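Local atomic coordinates of iron-sulfur cluster assembly scaffold protein IscU (Streptococcus pyogenes, PDB entry 1SU0), a protein that probably serves as the scaffold on which IscS builds iron-sulfur clusters that are then handed to other proteins, and binds one zinc ion. Residues 46-51 with 133-138; 56-61 with 78-83; 33-38 with 128-133; 21-26 with 74-79. One frame throughout, in Å; residues are numbered along the deposited sequence.

From the N terminus, the chain leaves helix 8-19 and opens interaction 4 at 21-26. It then forms three antiparallel strands that in turn open interactions 3 (33-38), 1 (46-51) and 2 (56-61). Helix 66-79 closes interaction 4 at 74-79, and its last residues and the loop after it close interaction 2 at 78-83, the two sharing Ala78 and Val79. Helix 122-139 closes interaction 3 at 128-133 and interaction 1 at 133-138, meeting at Asn133. Interaction 2 is thus nested within both 1 and 3, whereas 1 and 3 cross each other and each crosses 4. Together they tie one sheet to two helices and the loop that precedes its first strand.

Interaction 1. Residues 46-51 with 133-138; sequences LTVKFD and NALKEA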
loop_
_atom_site.group_PDB
_atom_site.type_symbol
_atom_site.label_atom_id
_atom_site.label_comp_id
_atom_site.label_asym_id
_atom_site.label_seq_id
_atom_site.Cartn_x
_atom_site.Cartn_y
_atom_site.Cartn_z
ATOM N N LEU A 46 -0.995 5.036 9.467
ATOM C CA LEU A 46 -1.923 5.181 8.376
ATOM C C LEU A 46 -3.240 5.706 8.951
ATOM O O LEU A 46 -4.018 4.939 9.515
ATOM C CB LEU A 46 -2.119 3.805 7.719
ATOM C CG LEU A 46 -2.707 3.663 6.304
ATOM C CD1 LEU A 46 -3.952 2.818 6.313
ATOM C CD2 LEU A 46 -2.975 5.004 5.625
ATOM N N THR A 47 -3.461 7.013 8.842
ATOM C CA THR A 47 -4.762 7.606 9.152
ATOM C C THR A 47 -5.716 7.425 7.975
ATOM O O THR A 47 -5.381 7.798 6.850
ATOM C CB THR A 47 -4.637 9.106 9.431
ATOM O OG1 THR A 47 -4.008 9.753 8.321
ATOM C CG2 THR A 47 -3.737 9.381 10.633
ATOM N N VAL A 48 -6.901 6.874 8.224
ATOM C CA VAL A 48 -7.898 6.745 7.158
ATOM C C VAL A 48 -9.225 7.381 7.555
ATOM O O VAL A 48 -9.765 7.132 8.643
ATOM C CB VAL A 48 -8.146 5.285 6.752
ATOM C CG1 VAL A 48 -9.149 5.211 5.612
ATOM C CG2 VAL A 48 -6.845 4.624 6.339
ATOM N N LYS A 49 -9.738 8.196 6.641
ATOM C CA LYS A 49 -11.032 8.843 6.787
ATOM C C LYS A 49 -12.076 8.103 5.949
ATOM O O LYS A 49 -11.821 7.751 4.799
ATOM C CB LYS A 49 -10.915 10.296 6.323
ATOM C CG LYS A 49 -12.150 11.148 6.535
ATOM C CD LYS A 49 -11.871 12.588 6.132
ATOM C CE LYS A 49 -13.130 13.425 6.175
ATOM N NZ LYS A 49 -13.695 13.493 7.549
ATOM N N PHE A 50 -13.229 7.845 6.552
ATOM C CA PHE A 50 -14.408 7.346 5.847
ATOM C C PHE A 50 -15.541 8.352 6.062
ATOM O O PHE A 50 -15.782 8.773 7.196
ATOM C CB PHE A 50 -14.832 5.973 6.385
ATOM C CG PHE A 50 -13.687 5.024 6.592
ATOM C CD1 PHE A 50 -12.921 5.084 7.757
ATOM C CD2 PHE A 50 -13.360 4.074 5.619
ATOM C CE1 PHE A 50 -11.860 4.216 7.952
ATOM C CE2 PHE A 50 -12.287 3.200 5.809
ATOM C CZ PHE A 50 -11.539 3.269 6.972
ATOM N N ASP A 51 -16.209 8.755 4.983
ATOM C CA ASP A 51 -17.362 9.654 5.084
ATOM C C ASP A 51 -18.642 8.836 5.008
ATOM O O ASP A 51 -19.574 9.048 5.785
ATOM C CB ASP A 51 -17.307 10.751 4.005
ATOM C CG ASP A 51 -18.311 10.545 2.885
ATOM O OD1 ASP A 51 -19.443 11.057 2.996
ATOM O OD2 ASP A 51 -18.052 9.894 1.853
ATOM N N ASN A 133 -1.866 -4.107 5.078
ATOM C CA ASN A 133 -2.349 -4.662 6.349
ATOM C C ASN A 133 -2.708 -3.579 7.346
ATOM O O ASN A 133 -3.557 -3.783 8.198
ATOM C CB ASN A 133 -1.318 -5.633 6.929
ATOM C CG ASN A 133 -1.025 -6.805 5.985
ATOM O OD1 ASN A 133 -0.184 -7.649 6.273
ATOM N ND2 ASN A 133 -1.688 -6.822 4.825
ATOM N N ALA A 134 -2.083 -2.413 7.231
ATOM C CA ALA A 134 -2.456 -1.273 8.073
ATOM C C ALA A 134 -3.789 -0.737 7.581
ATOM O O ALA A 134 -4.544 -0.130 8.338
ATOM C CB ALA A 134 -1.387 -0.178 8.049
ATOM N N LEU A 135 -4.070 -0.968 6.306
ATOM C CA LEU A 135 -5.355 -0.633 5.747
ATOM C C LEU A 135 -6.398 -1.601 6.273
ATOM O O LEU A 135 -7.439 -1.170 6.752
ATOM C CB LEU A 135 -5.318 -0.682 4.217
ATOM C CG LEU A 135 -6.631 -0.321 3.532
ATOM C CD1 LEU A 135 -7.141 1.012 4.028
ATOM C CD2 LEU A 135 -6.436 -0.277 2.037
ATOM N N LYS A 136 -6.126 -2.903 6.179
ATOM C CA LYS A 136 -7.065 -3.927 6.654
ATOM C C LYS A 136 -7.547 -3.611 8.074
ATOM O O LYS A 136 -8.739 -3.707 8.387
ATOM C CB LYS A 136 -6.403 -5.303 6.646
ATOM C CG LYS A 136 -6.240 -5.940 5.251
ATOM C CD LYS A 136 -5.977 -7.423 5.448
ATOM C CE LYS A 136 -5.482 -8.123 4.220
ATOM N NZ LYS A 136 -4.851 -9.406 4.670
ATOM N N GLU A 137 -6.604 -3.201 8.920
ATOM C CA GLU A 137 -6.904 -2.877 10.302
ATOM C C GLU A 137 -7.755 -1.615 10.405
ATOM O O GLU A 137 -8.714 -1.570 11.197
ATOM C CB GLU A 137 -5.619 -2.710 11.105
ATOM C CG GLU A 137 -5.153 -3.985 11.799
ATOM C CD GLU A 137 -4.387 -4.910 10.863
ATOM O OE1 GLU A 137 -4.897 -5.212 9.747
ATOM O OE2 GLU A 137 -3.268 -5.328 11.263
ATOM N N ALA A 138 -7.402 -0.600 9.613
ATOM C CA ALA A 138 -8.125 0.679 9.604
ATOM C C ALA A 138 -9.610 0.534 9.244
ATOM O O ALA A 138 -10.489 1.110 9.885
ATOM C CB ALA A 138 -7.453 1.661 8.667
#
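Leu46 makes the largest share of this contact. Its CG stands anti to the backbone N (chi1 -162°), which sends CD1 onto the helix backbone, 3.6 Å from Ala134 O and 3.8 Å from Leu135 CA, while Leu46 CB faces Ala134 CB at 4.1 Å. Val48 comes next along the strand. Its CG2 branch, beside the backbone N, meets the Ala138 methyl CB at 3.8 Å and the Leu135 branch tip CD1 at 4.3 Å. Phe50 adds the outer end of its ring, with CZ obliquely placed 3.8 Å from Ala138 O. No hydrogen bond joins the two segments. Helix 122-139 here packs on the middle strand of a three-stranded antiparallel sheet, the axes of the two short segments approaching to 9.0 Å at 44°; every second strand residue faces the helix, and the small Ala134 and Ala138, one turn apart, let the backbones draw close. Ala134 O, beneath Leu46, is held by the helical bond from Ala138 N. Further out, Met75 of helix 66-79 touches both Leu46 and Leu135, and backbone bonds of Leu46 to Val33 and of Lys49 to Asp57 fix the strand between its neighbours. On the sheet's other face, Thr47 OG1 bonds to Leu27 N.

Interaction 2. Residues 56-61 with 78-83; sequences EDIAFA and AVIGKS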
loop_
_atom_site.group_PDB
_atom_site.type_symbol
_atom_site.label_atom_id
_atom_site.label_comp_id
_atom_site.label_asym_id
_atom_site.label_seq_id
_atom_site.Cartn_x
_atom_site.Cartn_y
_atom_site.Cartn_z
ATOM N N GLU A 56 -13.095 8.497 2.236
ATOM C CA GLU A 56 -13.018 9.922 1.902
ATOM C C GLU A 56 -11.569 10.291 1.585
ATOM O O GLU A 56 -11.266 10.759 0.488
ATOM C CB GLU A 56 -13.541 10.779 3.076
ATOM C CG GLU A 56 -14.402 11.989 2.696
ATOM C CD GLU A 56 -13.607 13.232 2.312
ATOM O OE1 GLU A 56 -12.391 13.311 2.624
ATOM O OE2 GLU A 56 -14.216 14.150 1.706
ATOM N N ASP A 57 -10.684 10.064 2.551
ATOM C CA ASP A 57 -9.267 10.396 2.398
ATOM C C ASP A 57 -8.348 9.458 3.201
ATOM O O ASP A 57 -8.797 8.749 4.110
ATOM C CB ASP A 57 -9.014 11.870 2.777
ATOM C CG ASP A 57 -7.804 12.477 2.048
ATOM O OD1 ASP A 57 -7.171 13.402 2.609
ATOM O OD2 ASP A 57 -7.406 12.097 0.921
ATOM N N ILE A 58 -7.064 9.476 2.841
ATOM C CA ILE A 58 -6.046 8.600 3.426
ATOM C C ILE A 58 -4.659 9.249 3.396
ATOM O O ILE A 58 -4.342 10.025 2.489
ATOM C CB ILE A 58 -6.030 7.246 2.677
ATOM C CG1 ILE A 58 -5.157 6.225 3.391
ATOM C CG2 ILE A 58 -5.618 7.413 1.191
ATOM C CD1 ILE A 58 -5.426 4.810 2.911
ATOM N N ALA A 59 -3.848 8.917 4.400
ATOM C CA ALA A 59 -2.520 9.487 4.568
ATOM C C ALA A 59 -1.637 8.567 5.400
ATOM O O ALA A 59 -2.121 7.850 6.289
ATOM C CB ALA A 59 -2.609 10.857 5.233
ATOM N N PHE A 60 -0.339 8.600 5.110
ATOM C CA PHE A 60 0.619 7.753 5.805
ATOM C C PHE A 60 2.001 8.385 6.016
ATOM O O PHE A 60 2.441 9.292 5.299
ATOM C CB PHE A 60 0.784 6.408 5.101
ATOM C CG PHE A 60 1.864 6.407 4.073
ATOM C CD1 PHE A 60 3.154 5.996 4.402
ATOM C CD2 PHE A 60 1.599 6.861 2.772
ATOM C CE1 PHE A 60 4.166 6.032 3.467
ATOM C CE2 PHE A 60 2.589 6.892 1.835
ATOM C CZ PHE A 60 3.881 6.479 2.175
ATOM N N ALA A 61 2.675 7.844 7.018
ATOM C CA ALA A 61 3.982 8.298 7.408
ATOM C C ALA A 61 4.703 7.142 8.080
ATOM O O ALA A 61 4.074 6.262 8.665
ATOM C CB ALA A 61 3.860 9.472 8.350
ATOM N N ALA A 78 -4.491 3.406 -4.756
ATOM C CA ALA A 78 -5.340 2.301 -5.215
ATOM C C ALA A 78 -6.646 2.168 -4.462
ATOM O O ALA A 78 -7.588 1.568 -4.976
ATOM C CB ALA A 78 -4.587 0.966 -5.117
ATOM N N VAL A 79 -6.696 2.683 -3.245
ATOM C CA VAL A 79 -7.812 2.410 -2.351
ATOM C C VAL A 79 -8.689 3.631 -2.076
ATOM O O VAL A 79 -9.796 3.499 -1.545
ATOM C CB VAL A 79 -7.315 1.820 -1.006
ATOM C CG1 VAL A 79 -6.480 0.572 -1.255
ATOM C CG2 VAL A 79 -6.557 2.845 -0.190
ATOM N N ILE A 80 -8.186 4.808 -2.431
ATOM C CA ILE A 80 -8.842 6.050 -2.082
ATOM C C ILE A 80 -10.222 6.056 -2.727
ATOM O O ILE A 80 -10.366 5.984 -3.954
ATOM C CB ILE A 80 -7.950 7.288 -2.472
ATOM C CG1 ILE A 80 -8.358 8.550 -1.696
ATOM C CG2 ILE A 80 -7.934 7.540 -3.971
ATOM C CD1 ILE A 80 -9.817 8.840 -1.675
ATOM N N GLY A 81 -11.232 6.091 -1.863
ATOM C CA GLY A 81 -12.620 6.188 -2.261
ATOM C C GLY A 81 -13.215 4.870 -2.659
ATOM O O GLY A 81 -14.004 4.844 -3.608
ATOM N N LYS A 82 -12.894 3.790 -1.934
ATOM C CA LYS A 82 -13.331 2.452 -2.356
ATOM C C LYS A 82 -14.432 1.839 -1.491
ATOM O O LYS A 82 -15.605 1.971 -1.846
ATOM C CB LYS A 82 -12.135 1.502 -2.492
ATOM C CG LYS A 82 -11.263 1.792 -3.713
ATOM C CD LYS A 82 -11.927 1.342 -5.005
ATOM C CE LYS A 82 -10.994 1.454 -6.189
ATOM N NZ LYS A 82 -10.675 2.869 -6.462
ATOM N N SER A 83 -14.090 1.173 -0.389
ATOM C CA SER A 83 -15.080 0.425 0.406
ATOM C C SER A 83 -14.382 -0.604 1.280
ATOM O O SER A 83 -13.464 -1.281 0.824
ATOM C CB SER A 83 -16.152 -0.255 -0.512
ATOM O OG SER A 83 -16.527 -1.565 -0.114
#
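A classic beta bulge, in which Glu56 and Asp57 both face Lys49 of the adjoining strand, marks the place where strand 55-63 of the antiparallel sheet meets the end of helix 66-79. The helix stops at Val79 and the chain swings through a type II beta turn from Val79 to Lys82, with Gly81 taking the positive phi (82°) of its third position. This is sheet-to-helix packing away from the zinc site; the side chains that meet are aliphatic, and no hydrogen bond joins the two segments. Ile58 supplies the strand side. Its extended side chain crosses that of Val79 at about a right angle, and Ile58 CD1 touches Val79 CG2 at 3.8 Å. The other branch of Ile58, CG2, lies alongside Ile80 CG1 at 4.1 Å, the two isoleucines running past each other in opposite directions. Beyond the turn, Ser83 caps the next helix, its OG accepting from Glu86 N. Ile80 is turned so that CG1 is anti to its backbone N (chi1 -160°) and the chain then folds at chi2. That bend carries its CD1 to the bulge, where it presses tightly on the backbone carbonyl, 3.2 Å from Glu56 O.

Interaction 3. Residues 33-38 with 128-133; sequences VQLNNP and STLAWN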
loop_
_atom_site.group_PDB
_atom_site.type_symbol
_atom_site.label_atom_id
_atom_site.label_comp_id
_atom_site.label_asym_id
_atom_site.label_seq_id
_atom_site.Cartn_x
_atom_site.Cartn_y
_atom_site.Cartn_z
ATOM N N VAL A 33 -3.415 4.224 12.391
ATOM C CA VAL A 33 -3.172 2.795 12.534
ATOM C C VAL A 33 -1.698 2.532 12.296
ATOM O O VAL A 33 -1.198 2.730 11.176
ATOM C CB VAL A 33 -3.999 1.972 11.549
ATOM C CG1 VAL A 33 -3.684 0.493 11.711
ATOM C CG2 VAL A 33 -5.496 2.244 11.755
ATOM N N GLN A 34 -1.016 2.069 13.343
ATOM C CA GLN A 34 0.403 1.802 13.267
ATOM C C GLN A 34 0.721 0.318 13.359
ATOM O O GLN A 34 0.343 -0.358 14.308
ATOM C CB GLN A 34 1.133 2.566 14.365
ATOM C CG GLN A 34 1.553 3.986 13.946
ATOM C CD GLN A 34 0.809 5.070 14.717
ATOM O OE1 GLN A 34 -0.410 4.973 14.900
ATOM N NE2 GLN A 34 1.534 6.096 15.170
ATOM N N LEU A 35 1.387 -0.181 12.330
ATOM C CA LEU A 35 2.039 -1.482 12.348
ATOM C C LEU A 35 3.518 -1.364 11.964
ATOM O O LEU A 35 3.963 -0.331 11.467
ATOM C CB LEU A 35 1.349 -2.430 11.364
ATOM C CG LEU A 35 -0.129 -2.208 11.043
ATOM C CD1 LEU A 35 -0.574 -3.308 10.085
ATOM C CD2 LEU A 35 -1.001 -2.182 12.296
ATOM N N ASN A 36 4.275 -2.441 12.147
ATOM C CA ASN A 36 5.683 -2.397 11.793
ATOM C C ASN A 36 6.323 -3.694 11.278
ATOM O O ASN A 36 5.697 -4.745 11.189
ATOM C CB ASN A 36 6.515 -1.735 12.934
ATOM C CG ASN A 36 6.526 -2.533 14.231
ATOM O OD1 ASN A 36 5.931 -2.118 15.232
ATOM N ND2 ASN A 36 7.255 -3.647 14.240
ATOM N N ASN A 37 7.605 -3.521 10.953
ATOM C CA ASN A 37 8.506 -4.401 10.203
ATOM C C ASN A 37 8.147 -5.849 9.836
ATOM O O ASN A 37 7.443 -6.548 10.566
ATOM C CB ASN A 37 9.901 -4.362 10.870
ATOM C CG ASN A 37 9.965 -5.096 12.212
ATOM O OD1 ASN A 37 8.937 -5.417 12.823
ATOM N ND2 ASN A 37 11.193 -5.360 12.679
ATOM N N PRO A 38 8.634 -6.274 8.669
ATOM C CA PRO A 38 8.940 -7.694 8.433
ATOM C C PRO A 38 9.983 -8.201 9.459
ATOM O O PRO A 38 9.877 -9.285 10.038
ATOM C CB PRO A 38 9.560 -7.690 7.021
ATOM C CG PRO A 38 9.129 -6.383 6.377
ATOM C CD PRO A 38 8.892 -5.432 7.479
ATOM N N SER A 128 6.358 -5.053 1.194
ATOM C CA SER A 128 5.304 -4.598 0.309
ATOM C C SER A 128 3.879 -4.680 0.910
ATOM O O SER A 128 3.052 -3.821 0.664
ATOM C CB SER A 128 5.403 -5.399 -0.974
ATOM O OG SER A 128 5.056 -6.746 -0.738
ATOM N N THR A 129 3.606 -5.667 1.749
ATOM C CA THR A 129 2.246 -5.842 2.281
ATOM C C THR A 129 1.930 -4.979 3.500
ATOM O O THR A 129 0.762 -4.772 3.806
ATOM C CB THR A 129 1.966 -7.294 2.608
ATOM O OG1 THR A 129 2.905 -7.745 3.576
ATOM C CG2 THR A 129 2.184 -8.192 1.389
ATOM N N LEU A 130 2.946 -4.447 4.162
ATOM C CA LEU A 130 2.756 -3.680 5.390
ATOM C C LEU A 130 1.641 -2.645 5.306
ATOM O O LEU A 130 0.756 -2.594 6.158
ATOM C CB LEU A 130 4.078 -2.999 5.806
ATOM C CG LEU A 130 4.127 -2.166 7.109
ATOM C CD1 LEU A 130 3.441 -2.803 8.284
ATOM C CD2 LEU A 130 5.572 -1.883 7.476
ATOM N N ALA A 131 1.683 -1.814 4.279
ATOM C CA ALA A 131 0.676 -0.770 4.103
ATOM C C ALA A 131 -0.718 -1.373 3.941
ATOM O O ALA A 131 -1.699 -0.900 4.542
ATOM C CB ALA A 131 1.003 0.057 2.926
ATOM N N TRP A 132 -0.794 -2.424 3.136
ATOM C CA TRP A 132 -2.061 -3.072 2.886
ATOM C C TRP A 132 -2.687 -3.583 4.176
ATOM O O TRP A 132 -3.881 -3.450 4.363
ATOM C CB TRP A 132 -1.883 -4.189 1.859
ATOM C CG TRP A 132 -1.572 -3.644 0.524
ATOM C CD1 TRP A 132 -0.330 -3.491 -0.031
ATOM C CD2 TRP A 132 -2.504 -3.107 -0.417
ATOM N NE1 TRP A 132 -0.439 -2.903 -1.261
ATOM C CE2 TRP A 132 -1.764 -2.675 -1.536
ATOM C CE3 TRP A 132 -3.900 -2.958 -0.435
ATOM C CZ2 TRP A 132 -2.366 -2.103 -2.657
ATOM C CZ3 TRP A 132 -4.499 -2.378 -1.548
ATOM C CH2 TRP A 132 -3.735 -1.968 -2.642
ATOM N N ASN A 133 -1.866 -4.107 5.078
ATOM C CA ASN A 133 -2.349 -4.662 6.349
ATOM C C ASN A 133 -2.708 -3.579 7.346
ATOM O O ASN A 133 -3.557 -3.783 8.198
ATOM C CB ASN A 133 -1.318 -5.633 6.929
ATOM C CG ASN A 133 -1.025 -6.805 5.985
ATOM O OD1 ASN A 133 -0.184 -7.649 6.273
ATOM N ND2 ASN A 133 -1.688 -6.822 4.825
#
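The indole of Trp132 presents an edge to its own helix: Ser128 O lies in the ring plane, 3.5 Å from Trp132 CD1. That carbonyl also accepts from Ser71 OG; Phe94 stacks on the indole, and the Trp132 side chain leaves the helix away from the strand. The other flat groups are amides. Asn36 ND2 donates to Asn37 OD1 at 2.8 Å, but the bond is well bent (138° at the hydrogen) and unevenly placed: the acceptor sits in the amide plane of Asn36, whereas the donor stands 52° out of the carbonyl plane of Asn37. This bond links neighbouring side chains on the far side of the strand from the helix.

The packing between the segments is done by leucines. Leu130, with CG anti to its backbone N, extends CD1 to Leu35 CB at 3.7 Å and to the backbone at Asn36 N, 4.0 Å away. Leu35 replies from its own tip. Its first torsion falls between staggered and eclipsed (chi1 -27°) and the second is extended, so CD1 lies over the helix backbone, 3.5 Å from Asn133 C, with Asn133 CB beside it at 4.0 Å.

Leu130 also touches the zinc ligand Asp42, and its side chain is about 7 Å from the metal, so the contact forms part of the surroundings of the presumed cluster site. Strand 33-36, at the sheet's outer margin within this chain, is bonded to strand 43-50 and runs nearly antiparallel to helix 122-139, whose opposite flank packs through Ala131 and Trp132 on Met75 of helix 66-79.

Interaction 4. Residues 21-26 with 74-79; sequences PHHHGQ and MMTDAV
Both imidazoles are turned anti to their carbonyl carbons, His22 with chi1 -69° and His23 with chi1 -61°, and Asp77 adopts the same first torsion from the helix. His23 itself has a left-handed backbone conformation, and both His22 and His23 point their side chains toward the helix. The carboxylate of Asp77 comes to the carbon edge of the His22 ring, near its plane: His22 CD2 is 3.0 Å from Asp77 OD2, the ring and carboxylate planes being 41° apart. Asp77 OD1 lies 3.8 Å from His23 CD2, the planes there being more steeply inclined. Such a neighbouring negative charge would be expected to stabilise protonated imidazole, though no hydrogen bond joins the segments. By this contact the loop between helix 8-19 and strand 33-36 is laid over helix 66-79 while following the outer edge of strand 55-63, where His23 pairs with Phe60 through the backbone and His23 ND1 makes a weak bond to Ile58 O. Thr76 packs against His23, the two side chains sliding past each other in opposite directions with Thr76 CB 3.6 Å from His23 CB. Thr76 OG1 is spent within the helix, hydrogen-bonded to Ser73 O, while Ser73 OG accepts from His22 N.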
loop_
_atom_site.group_PDB
_atom_site.type_symbol
_atom_site.label_atom_id
_atom_site.label_comp_id
_atom_site.label_asym_id
_atom_site.label_seq_id
_atom_site.Cartn_x
_atom_site.Cartn_y
_atom_site.Cartn_z
ATOM N N PRO A 21 6.554 10.183 -1.700
ATOM C CA PRO A 21 5.296 9.485 -1.422
ATOM C C PRO A 21 4.041 10.318 -1.634
ATOM O O PRO A 21 4.012 11.507 -1.333
ATOM C CB PRO A 21 5.418 9.125 0.058
ATOM C CG PRO A 21 6.873 8.998 0.275
ATOM C CD PRO A 21 7.538 9.972 -0.620
ATOM N N HIS A 22 3.018 9.651 -2.154
ATOM C CA HIS A 22 1.690 10.189 -2.349
ATOM C C HIS A 22 0.899 10.032 -1.072
ATOM O O HIS A 22 1.123 9.089 -0.302
ATOM C CB HIS A 22 0.988 9.378 -3.430
ATOM C CG HIS A 22 1.560 9.577 -4.787
ATOM N ND1 HIS A 22 2.695 10.322 -5.009
ATOM C CD2 HIS A 22 1.135 9.161 -6.001
ATOM C CE1 HIS A 22 2.951 10.352 -6.304
ATOM N NE2 HIS A 22 2.022 9.648 -6.928
ATOM N N HIS A 23 -0.051 10.927 -0.847
ATOM C CA HIS A 23 -0.876 10.854 0.348
ATOM C C HIS A 23 0.010 10.633 1.590
ATOM O O HIS A 23 -0.212 9.692 2.361
ATOM C CB HIS A 23 -1.915 9.732 0.203
ATOM C CG HIS A 23 -2.852 9.925 -0.949
ATOM N ND1 HIS A 23 -4.214 9.761 -0.831
ATOM C CD2 HIS A 23 -2.626 10.285 -2.237
ATOM C CE1 HIS A 23 -4.788 10.005 -1.997
ATOM N NE2 HIS A 23 -3.845 10.324 -2.867
ATOM N N HIS A 24 1.025 11.491 1.745
ATOM C CA HIS A 24 1.993 11.386 2.831
ATOM C C HIS A 24 1.601 12.360 3.922
ATOM O O HIS A 24 0.929 13.351 3.659
ATOM C CB HIS A 24 3.405 11.719 2.330
ATOM C CG HIS A 24 4.507 11.296 3.259
ATOM N ND1 HIS A 24 4.610 10.015 3.769
ATOM C CD2 HIS A 24 5.559 11.987 3.763
ATOM C CE1 HIS A 24 5.681 9.938 4.544
ATOM N NE2 HIS A 24 6.267 11.123 4.565
ATOM N N GLY A 25 2.066 12.102 5.140
ATOM C CA GLY A 25 1.626 12.837 6.303
ATOM C C GLY A 25 0.472 12.117 6.974
ATOM O O GLY A 25 0.243 10.918 6.751
ATOM N N GLN A 26 -0.251 12.871 7.799
ATOM C CA GLN A 26 -1.327 12.351 8.636
ATOM C C GLN A 26 -2.540 13.261 8.525
ATOM O O GLN A 26 -2.399 14.483 8.427
ATOM C CB GLN A 26 -0.878 12.282 10.114
ATOM C CG GLN A 26 0.465 11.559 10.364
ATOM C CD GLN A 26 0.342 10.043 10.405
ATOM O OE1 GLN A 26 0.544 9.354 9.390
ATOM N NE2 GLN A 26 0.028 9.519 11.583
ATOM N N MET A 74 1.717 3.685 -3.219
ATOM C CA MET A 74 0.855 3.118 -4.259
ATOM C C MET A 74 -0.470 2.546 -3.700
ATOM O O MET A 74 -1.529 2.650 -4.318
ATOM C CB MET A 74 1.626 2.034 -5.000
ATOM C CG MET A 74 2.847 2.531 -5.776
ATOM S SD MET A 74 4.100 1.032 -6.139
ATOM C CE MET A 74 5.118 1.762 -7.683
ATOM N N MET A 75 -0.410 1.942 -2.525
ATOM C CA MET A 75 -1.612 1.463 -1.848
ATOM C C MET A 75 -2.645 2.602 -1.677
ATOM O O MET A 75 -3.823 2.405 -1.961
ATOM C CB MET A 75 -1.231 0.848 -0.509
ATOM C CG MET A 75 -2.402 0.298 0.300
ATOM S SD MET A 75 -3.286 1.698 1.358
ATOM C CE MET A 75 -1.811 2.214 2.613
ATOM N N THR A 76 -2.202 3.791 -1.271
ATOM C CA THR A 76 -3.114 4.914 -1.053
ATOM C C THR A 76 -3.819 5.312 -2.339
ATOM O O THR A 76 -5.001 5.610 -2.329
ATOM C CB THR A 76 -2.392 6.183 -0.501
ATOM O OG1 THR A 76 -1.508 6.731 -1.494
ATOM C CG2 THR A 76 -1.518 5.871 0.709
ATOM N N ASP A 77 -3.080 5.345 -3.436
ATOM C CA ASP A 77 -3.655 5.692 -4.706
ATOM C C ASP A 77 -4.747 4.678 -5.061
ATOM O O ASP A 77 -5.789 5.044 -5.612
ATOM C CB ASP A 77 -2.596 5.652 -5.805
ATOM C CG ASP A 77 -1.716 6.884 -5.854
ATOM O OD1 ASP A 77 -1.900 7.849 -5.089
ATOM O OD2 ASP A 77 -0.790 6.958 -6.679
ATOM N N ALA A 78 -4.491 3.406 -4.756
ATOM C CA ALA A 78 -5.340 2.301 -5.215
ATOM C C ALA A 78 -6.646 2.168 -4.462
ATOM O O ALA A 78 -7.588 1.568 -4.976
ATOM C CB ALA A 78 -4.587 0.966 -5.117
ATOM N N VAL A 79 -6.696 2.683 -3.245
ATOM C CA VAL A 79 -7.812 2.410 -2.351
ATOM C C VAL A 79 -8.689 3.631 -2.076
ATOM O O VAL A 79 -9.796 3.499 -1.545
ATOM C CB VAL A 79 -7.315 1.820 -1.006
ATOM C CG1 VAL A 79 -6.480 0.572 -1.255
ATOM C CG2 VAL A 79 -6.557 2.845 -0.190
#